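Local coordinates for protein putative neuraminyllactose-binding hemagglutinin homolog (Helicobacter pylori, PDB 3BGH) that is of unknown function but is probably an outer-membrane lipoprotein adhesin that may bind sialic-acid-containing sugars such as neuraminyllactose, at residues A[60-71]-A[198-209]. Residues are numbered along the deposited sequence; the frame is centred on the assembly and turned at random.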
loop_
_atom_site.group_PDB
_atom_site.type_symbol
_atom_site.label_atom_id
_atom_site.label_comp_id
_atom_site.label_asym_id
_atom_site.label_seq_id
_atom_site.Cartn_x
_atom_site.Cartn_y
_atom_site.Cartn_z
ATOM N N PHE A 60 9.155 -11.390 9.329
ATOM C CA PHE A 60 7.771 -11.421 8.856
ATOM C C PHE A 60 7.572 -12.455 7.720
ATOM O O PHE A 60 6.612 -13.220 7.749
ATOM C CB PHE A 60 7.354 -10.004 8.407
ATOM C CG PHE A 60 5.884 -9.810 8.225
ATOM C CD1 PHE A 60 5.141 -9.064 9.148
ATOM C CD2 PHE A 60 5.234 -10.302 7.105
ATOM C CE1 PHE A 60 3.765 -8.847 8.961
ATOM C CE2 PHE A 60 3.869 -10.088 6.930
ATOM C CZ PHE A 60 3.132 -9.360 7.843
ATOM N N GLU A 61 8.449 -12.480 6.726
ATOM C CA GLU A 61 8.349 -13.499 5.658
ATOM C C GLU A 61 8.648 -14.925 6.141
ATOM O O GLU A 61 8.051 -15.875 5.633
ATOM C CB GLU A 61 9.298 -13.218 4.502
ATOM C CG GLU A 61 8.875 -12.115 3.598
ATOM C CD GLU A 61 10.017 -11.621 2.700
ATOM O OE1 GLU A 61 11.184 -12.021 2.887
ATOM O OE2 GLU A 61 9.742 -10.828 1.797
ATOM N N LYS A 62 9.583 -15.072 7.082
ATOM C CA LYS A 62 9.997 -16.387 7.576
ATOM C C LYS A 62 8.909 -16.960 8.453
ATOM O O LYS A 62 8.573 -18.124 8.328
ATOM C CB LYS A 62 11.356 -16.335 8.327
ATOM C CG LYS A 62 11.525 -17.363 9.527
ATOM C CD LYS A 62 12.969 -17.414 10.135
ATOM C CE LYS A 62 12.991 -17.769 11.652
ATOM N NZ LYS A 62 12.504 -16.611 12.519
ATOM N N SER A 63 8.339 -16.151 9.335
ATOM C CA SER A 63 7.298 -16.651 10.210
ATOM C C SER A 63 6.052 -17.154 9.478
ATOM O O SER A 63 5.494 -18.172 9.867
ATOM C CB SER A 63 6.944 -15.624 11.261
ATOM O OG SER A 63 8.126 -15.276 11.946
ATOM N N LEU A 64 5.636 -16.457 8.421
ATOM C CA LEU A 64 4.413 -16.784 7.674
ATOM C C LEU A 64 4.605 -18.119 6.990
ATOM O O LEU A 64 3.710 -18.952 6.908
ATOM C CB LEU A 64 4.090 -15.706 6.611
ATOM C CG LEU A 64 3.399 -14.382 6.960
ATOM C CD1 LEU A 64 3.102 -13.590 5.680
ATOM C CD2 LEU A 64 2.074 -14.592 7.721
ATOM N N PHE A 65 5.821 -18.297 6.504
ATOM C CA PHE A 65 6.216 -19.460 5.749
ATOM C C PHE A 65 6.174 -20.710 6.647
ATOM O O PHE A 65 5.608 -21.741 6.272
ATOM C CB PHE A 65 7.608 -19.171 5.220
ATOM C CG PHE A 65 8.083 -20.117 4.182
ATOM C CD1 PHE A 65 7.224 -20.596 3.207
ATOM C CD2 PHE A 65 9.412 -20.516 4.171
ATOM C CE1 PHE A 65 7.679 -21.478 2.226
ATOM C CE2 PHE A 65 9.881 -21.395 3.209
ATOM C CZ PHE A 65 9.017 -21.883 2.227
ATOM N N LEU A 66 6.720 -20.616 7.851
ATOM C CA LEU A 66 6.840 -21.802 8.690
ATOM C C LEU A 66 5.485 -22.112 9.270
ATOM O O LEU A 66 5.030 -23.257 9.228
ATOM C CB LEU A 66 7.881 -21.625 9.801
ATOM C CG LEU A 66 9.344 -21.330 9.413
ATOM C CD1 LEU A 66 10.122 -21.009 10.662
ATOM C CD2 LEU A 66 10.009 -22.479 8.646
ATOM N N GLN A 67 4.823 -21.079 9.766
ATOM C CA GLN A 67 3.493 -21.206 10.295
ATOM C C GLN A 67 2.461 -21.746 9.313
ATOM O O GLN A 67 1.600 -22.527 9.686
ATOM C CB GLN A 67 3.045 -19.885 10.838
ATOM C CG GLN A 67 3.835 -19.454 12.059
ATOM C CD GLN A 67 2.908 -18.981 13.131
ATOM O OE1 GLN A 67 2.595 -17.785 13.215
ATOM N NE2 GLN A 67 2.392 -19.927 13.925
ATOM N N LEU A 68 2.526 -21.321 8.063
ATOM C CA LEU A 68 1.614 -21.846 7.078
ATOM C C LEU A 68 1.913 -23.304 6.780
ATOM O O LEU A 68 1.005 -24.066 6.477
ATOM C CB LEU A 68 1.628 -21.018 5.807
ATOM C CG LEU A 68 0.586 -19.937 5.957
ATOM C CD1 LEU A 68 0.849 -18.846 4.931
ATOM C CD2 LEU A 68 -0.872 -20.544 5.856
ATOM N N SER A 69 3.184 -23.683 6.841
ATOM C CA SER A 69 3.518 -25.102 6.766
ATOM C C SER A 69 2.909 -25.844 7.968
ATOM O O SER A 69 2.212 -26.840 7.768
ATOM C CB SER A 69 5.014 -25.317 6.619
ATOM O OG SER A 69 5.431 -24.887 5.330
ATOM N N SER A 70 3.079 -25.313 9.184
ATOM C CA SER A 70 2.531 -25.963 10.401
ATOM C C SER A 70 1.035 -26.079 10.395
ATOM O O SER A 70 0.492 -27.106 10.806
ATOM C CB SER A 70 2.922 -25.250 11.681
ATOM O OG SER A 70 4.293 -25.432 11.895
ATOM N N PHE A 71 0.375 -25.003 9.974
ATOM C CA PHE A 71 -1.059 -25.003 9.802
ATOM C C PHE A 71 -1.484 -26.098 8.818
ATOM O O PHE A 71 -2.406 -26.860 9.088
ATOM C CB PHE A 71 -1.518 -23.656 9.272
ATOM C CG PHE A 71 -2.979 -23.592 9.021
ATOM C CD1 PHE A 71 -3.862 -23.366 10.074
ATOM C CD2 PHE A 71 -3.484 -23.770 7.735
ATOM C CE1 PHE A 71 -5.249 -23.304 9.847
ATOM C CE2 PHE A 71 -4.854 -23.716 7.499
ATOM C CZ PHE A 71 -5.737 -23.482 8.554
ATOM N N TYR A 198 0.703 -8.858 11.067
ATOM C CA TYR A 198 1.030 -10.271 11.005
ATOM C C TYR A 198 -0.174 -11.088 11.495
ATOM O O TYR A 198 -0.569 -12.031 10.834
ATOM C CB TYR A 198 2.273 -10.623 11.837
ATOM C CG TYR A 198 2.637 -12.089 11.663
ATOM C CD1 TYR A 198 3.522 -12.497 10.678
ATOM C CD2 TYR A 198 2.041 -13.070 12.450
ATOM C CE1 TYR A 198 3.840 -13.840 10.524
ATOM C CE2 TYR A 198 2.347 -14.406 12.298
ATOM C CZ TYR A 198 3.232 -14.786 11.336
ATOM O OH TYR A 198 3.509 -16.135 11.185
ATOM N N HIS A 199 -0.737 -10.707 12.642
ATOM C CA HIS A 199 -1.926 -11.335 13.206
ATOM C C HIS A 199 -3.065 -11.357 12.159
ATOM O O HIS A 199 -3.538 -12.436 11.828
ATOM C CB HIS A 199 -2.340 -10.630 14.522
ATOM C CG HIS A 199 -3.587 -11.182 15.162
ATOM N ND1 HIS A 199 -3.585 -12.295 15.985
ATOM C CD2 HIS A 199 -4.871 -10.735 15.145
ATOM C CE1 HIS A 199 -4.811 -12.525 16.424
ATOM N NE2 HIS A 199 -5.611 -11.590 15.935
ATOM N N LYS A 200 -3.455 -10.189 11.609
ATOM C CA LYS A 200 -4.472 -10.134 10.558
ATOM C C LYS A 200 -4.203 -11.039 9.342
ATOM O O LYS A 200 -5.150 -11.670 8.852
ATOM C CB LYS A 200 -4.741 -8.696 10.075
ATOM C CG LYS A 200 -5.945 -8.606 9.120
ATOM C CD LYS A 200 -6.129 -7.226 8.446
ATOM C CE LYS A 200 -7.476 -7.114 7.703
ATOM N NZ LYS A 200 -7.812 -5.744 7.187
ATOM N N VAL A 201 -2.958 -11.102 8.846
ATOM C CA VAL A 201 -2.677 -11.986 7.688
ATOM C C VAL A 201 -2.942 -13.478 8.041
ATOM O O VAL A 201 -3.637 -14.197 7.320
ATOM C CB VAL A 201 -1.222 -11.812 7.060
ATOM C CG1 VAL A 201 -0.976 -12.828 6.005
ATOM C CG2 VAL A 201 -1.065 -10.436 6.441
ATOM N N MET A 202 -2.368 -13.927 9.137
ATOM C CA MET A 202 -2.512 -15.318 9.523
ATOM C C MET A 202 -3.976 -15.703 9.753
ATOM O O MET A 202 -4.381 -16.778 9.342
ATOM C CB MET A 202 -1.663 -15.619 10.753
ATOM C CG MET A 202 -0.170 -15.850 10.456
ATOM S SD MET A 202 0.147 -17.179 9.321
ATOM C CE MET A 202 -0.629 -18.530 10.184
ATOM N N VAL A 203 -4.763 -14.837 10.397
ATOM C CA VAL A 203 -6.180 -15.101 10.652
ATOM C C VAL A 203 -6.976 -15.206 9.355
ATOM O O VAL A 203 -7.832 -16.075 9.199
ATOM C CB VAL A 203 -6.829 -13.976 11.485
ATOM C CG1 VAL A 203 -8.347 -14.114 11.487
ATOM C CG2 VAL A 203 -6.331 -13.982 12.928
ATOM N N HIS A 204 -6.733 -14.296 8.424
ATOM C CA HIS A 204 -7.505 -14.297 7.205
ATOM C C HIS A 204 -7.109 -15.477 6.342
ATOM O O HIS A 204 -7.965 -16.118 5.800
ATOM C CB HIS A 204 -7.370 -12.963 6.456
ATOM C CG HIS A 204 -8.171 -11.849 7.059
ATOM N ND1 HIS A 204 -8.892 -10.952 6.300
ATOM C CD2 HIS A 204 -8.359 -11.484 8.350
ATOM C CE1 HIS A 204 -9.495 -10.091 7.099
ATOM N NE2 HIS A 204 -9.186 -10.387 8.350
ATOM N N ILE A 205 -5.822 -15.767 6.215
ATOM C CA ILE A 205 -5.416 -16.900 5.408
ATOM C C ILE A 205 -5.843 -18.230 6.027
ATOM O O ILE A 205 -6.280 -19.114 5.318
ATOM C CB ILE A 205 -3.922 -16.952 5.138
ATOM C CG1 ILE A 205 -3.528 -15.947 4.063
ATOM C CG2 ILE A 205 -3.538 -18.350 4.602
ATOM C CD1 ILE A 205 -2.013 -15.800 3.893
ATOM N N THR A 206 -5.709 -18.378 7.341
ATOM C CA THR A 206 -6.073 -19.643 7.965
ATOM C C THR A 206 -7.556 -19.878 7.767
ATOM O O THR A 206 -7.954 -21.017 7.525
ATOM C CB THR A 206 -5.751 -19.703 9.469
ATOM O OG1 THR A 206 -6.263 -18.517 10.096
ATOM C CG2 THR A 206 -4.250 -19.817 9.702
ATOM N N LYS A 207 -8.376 -18.821 7.855
ATOM C CA LYS A 207 -9.808 -18.987 7.604
ATOM C C LYS A 207 -10.106 -19.214 6.121
ATOM O O LYS A 207 -11.084 -19.920 5.780
ATOM C CB LYS A 207 -10.650 -17.856 8.190
ATOM C CG LYS A 207 -10.661 -17.906 9.717
ATOM C CD LYS A 207 -11.146 -16.602 10.382
ATOM C CE LYS A 207 -11.104 -16.752 11.923
ATOM N NZ LYS A 207 -11.839 -15.655 12.638
ATOM N N GLU A 208 -9.270 -18.663 5.237
ATOM C CA GLU A 208 -9.493 -18.886 3.820
ATOM C C GLU A 208 -9.153 -20.299 3.373
ATOM O O GLU A 208 -9.732 -20.788 2.429
ATOM C CB GLU A 208 -8.749 -17.881 2.927
ATOM C CG GLU A 208 -9.301 -17.833 1.487
ATOM C CD GLU A 208 -10.829 -17.496 1.413
ATOM O OE1 GLU A 208 -11.400 -17.592 0.302
ATOM O OE2 GLU A 208 -11.462 -17.126 2.437
ATOM N N LEU A 209 -8.194 -20.932 4.031
ATOM C CA LEU A 209 -7.743 -22.229 3.596
ATOM C C LEU A 209 -8.399 -23.331 4.437
ATOM O O LEU A 209 -7.733 -24.257 4.842
ATOM C CB LEU A 209 -6.220 -22.329 3.698
ATOM C CG LEU A 209 -5.267 -21.381 2.967
ATOM C CD1 LEU A 209 -3.829 -21.735 3.321
ATOM C CD2 LEU A 209 -5.496 -21.461 1.476
#
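Tyr-198 reaches across from helix 186-208 and lodges as a knob among Phe-60, Ser-63, Leu-64 and Gln-67 of helix 54-73. A chi1 of -176° swings its ring away from its own backbone N and out across the gap, where it presents an edge to the face of Phe-60, a T-shaped pair with centroids 5.4 Å apart and CD1 over the middle of the Phe-60 ring. Leu-64 and the phenol run past each other in opposite directions, Leu-64 CD2 3.4 Å from Tyr-198 CE1, neither over the face nor at the edge. At the far end the hydroxyl donates a hydrogen bond to Gln-67, OH to OE1 2.8 Å. The donor lies in the carbonyl plane on a lone pair, and the bent Gln-67 side chain brings its amide to within 3° of the phenol plane. OE1 also accepts a hydrogen bond from the backbone N of Tyr-25, while Phe-23 lies nearly parallel to the Tyr-198 ring.

Further along, Met-202 folds back at chi2 and chi3, bringing SD to 3.6 Å from Leu-64 CD2 and its methyl CE to Gln-67 CB. Leu-68 crosses Ile-205 at about a right angle, CD2 to CG2 3.7 Å; Met-102 of the sheet touches both. At the end of the contact, the methyl CG2 of Thr-206 sits over the face of Phe-71, 3.8 Å from the ring centroid, a CH-pi contact, while Leu-209 O lies at that ring's edge.

The two helices run side by side, 27° apart, packed against the mixed sheet. Their interface is largely apolar, and its one hydrogen bond ties down the phenol by its hydroxyl end. The two bonds to OE1, with the one NE2 makes elsewhere, would limit rotation of the Gln-67 amide.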